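Local coordinates for pheromome Binding Protein (Epiphyas postvittana, PDB 6VQ5) that probably binds odorants, including pheromones, as a small helical carrier of the insect pheromone-binding protein family, at residues A[13-18]-A[56-61]. Numbering follows the deposited sequence.
Sequences IKVLEE and SKKLEL
V15 and L59 form the apolar part of this contact, and E18 and K58 the polar part. Helix 13-23 here meets the C-terminal end of helix 46-58. The V15 CG2 methyl lies 3.7 Å from CD2 of L59. The same CG2 lies 3.8 Å from CB of K58, so one methyl touches two consecutive residues. With CG1 at chi1 150°, CG2 lies anti to the carbonyl carbon and faces both. V15 also rests on M55, about one turn before K58. L59 also touches L76, so this small apolar patch links helix 13-23, the end of helix 46-58 and helix 70-79.

The salt bridge lies on the open side, where E18 is exposed. The K58 chain runs extended from CB to CE and bends only at its last torsion (chi4 -66°). Its NZ is 3.1 Å from OE1 of E18, in a hydrogen-bonded salt bridge. The ammonium meets that oxygen from above the carboxylate plane, 48° out of it. CE of K58 also passes 3.7 Å from CB of E18. NZ also forms a salt bridge with E22, its stronger partner, one turn further along helix 13-23.

A Schellman motif ends helix 46-58 just past K58. E60 has positive phi, and L61 N bonds to S56 O at 2.8 Å. The C19-C54 disulfide, one of three in this PBP/GOBP fold, joins the same two helices covalently. The chemistry implies a modest surface joint: aliphatic contact on its more sheltered side, and a lysine shared by two glutamates that bridges the helices in addition to the disulfide. Two acids near NZ would be expected to favour its charged form.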
# COMPACT_ATOMS: atom_id res chain seq x y z
N ILE A 13 11.57 4.15 3.66
CA ILE A 13 12.67 3.18 3.87
C ILE A 13 12.82 2.97 5.39
O ILE A 13 12.93 1.81 5.81
CB ILE A 13 13.94 3.68 3.17
CG1 ILE A 13 13.83 3.47 1.66
CG2 ILE A 13 15.20 3.06 3.76
CD1 ILE A 13 15.05 3.91 0.88
N LYS A 14 12.78 4.05 6.18
CA LYS A 14 12.77 3.96 7.67
C LYS A 14 11.67 2.97 8.08
O LYS A 14 11.94 2.06 8.88
CB LYS A 14 12.52 5.32 8.33
CG LYS A 14 13.47 6.42 7.87
CD LYS A 14 13.63 7.58 8.83
CE LYS A 14 14.93 8.31 8.60
NZ LYS A 14 14.88 9.69 9.14
N VAL A 15 10.48 3.16 7.53
CA VAL A 15 9.27 2.41 7.95
C VAL A 15 9.39 0.97 7.42
O VAL A 15 9.04 0.05 8.19
CB VAL A 15 8.01 3.17 7.49
CG1 VAL A 15 6.84 2.25 7.20
CG2 VAL A 15 7.62 4.20 8.52
N LEU A 16 9.90 0.79 6.20
CA LEU A 16 10.18 -0.56 5.62
C LEU A 16 11.20 -1.31 6.49
O LEU A 16 10.93 -2.48 6.83
CB LEU A 16 10.69 -0.43 4.17
CG LEU A 16 11.00 -1.75 3.46
CD1 LEU A 16 9.87 -2.75 3.64
CD2 LEU A 16 11.26 -1.54 1.97
N GLU A 17 12.34 -0.68 6.81
CA GLU A 17 13.44 -1.25 7.62
C GLU A 17 12.92 -1.61 9.01
O GLU A 17 13.32 -2.67 9.53
CB GLU A 17 14.61 -0.28 7.71
CG GLU A 17 15.48 -0.25 6.47
CD GLU A 17 15.95 -1.60 5.96
OE1 GLU A 17 16.72 -2.26 6.65
OE2 GLU A 17 15.52 -2.00 4.89
N GLU A 18 12.10 -0.75 9.61
CA GLU A 18 11.53 -1.03 10.96
C GLU A 18 10.69 -2.29 10.85
O GLU A 18 10.95 -3.23 11.61
CB GLU A 18 10.71 0.15 11.49
CG GLU A 18 11.56 1.28 12.01
CD GLU A 18 10.76 2.43 12.61
OE1 GLU A 18 9.53 2.43 12.47
OE2 GLU A 18 11.38 3.29 13.26
N SER A 56 1.76 0.78 6.94
CA SER A 56 0.52 1.62 6.91
C SER A 56 0.26 2.20 8.32
O SER A 56 0.08 3.42 8.43
CB SER A 56 -0.66 0.84 6.37
OG SER A 56 -0.49 0.53 4.98
N LYS A 57 0.31 1.36 9.35
CA LYS A 57 0.16 1.76 10.77
C LYS A 57 1.21 2.82 11.14
O LYS A 57 0.82 3.87 11.69
CB LYS A 57 0.29 0.53 11.67
CG LYS A 57 -0.99 -0.30 11.76
CD LYS A 57 -0.78 -1.68 12.34
CE LYS A 57 -2.09 -2.36 12.67
NZ LYS A 57 -1.89 -3.73 13.19
N LYS A 58 2.48 2.56 10.85
CA LYS A 58 3.61 3.46 11.18
C LYS A 58 3.48 4.79 10.44
O LYS A 58 3.98 5.80 10.98
CB LYS A 58 4.94 2.80 10.85
CG LYS A 58 5.35 1.69 11.81
CD LYS A 58 6.68 1.06 11.44
CE LYS A 58 7.12 -0.00 12.42
NZ LYS A 58 7.41 0.57 13.75
N LEU A 59 2.84 4.83 9.27
CA LEU A 59 2.58 6.10 8.54
C LEU A 59 1.19 6.63 8.90
O LEU A 59 0.78 7.62 8.28
CB LEU A 59 2.72 5.86 7.03
CG LEU A 59 4.10 5.40 6.57
CD1 LEU A 59 4.08 5.04 5.09
CD2 LEU A 59 5.15 6.46 6.85
N GLU A 60 0.51 6.00 9.86
CA GLU A 60 -0.81 6.42 10.40
C GLU A 60 -1.80 6.52 9.24
O GLU A 60 -2.60 7.48 9.21
CB GLU A 60 -0.72 7.76 11.13
CG GLU A 60 0.45 7.89 12.09
CD GLU A 60 0.95 9.32 12.19
OE1 GLU A 60 0.12 10.22 12.45
OE2 GLU A 60 2.16 9.54 11.97
N LEU A 61 -1.72 5.56 8.33
CA LEU A 61 -2.59 5.43 7.14
C LEU A 61 -3.83 4.62 7.54
O LEU A 61 -4.89 4.85 6.95
CB LEU A 61 -1.78 4.77 6.02
CG LEU A 61 -2.52 4.47 4.72
CD1 LEU A 61 -3.18 5.73 4.16
CD2 LEU A 61 -1.58 3.85 3.69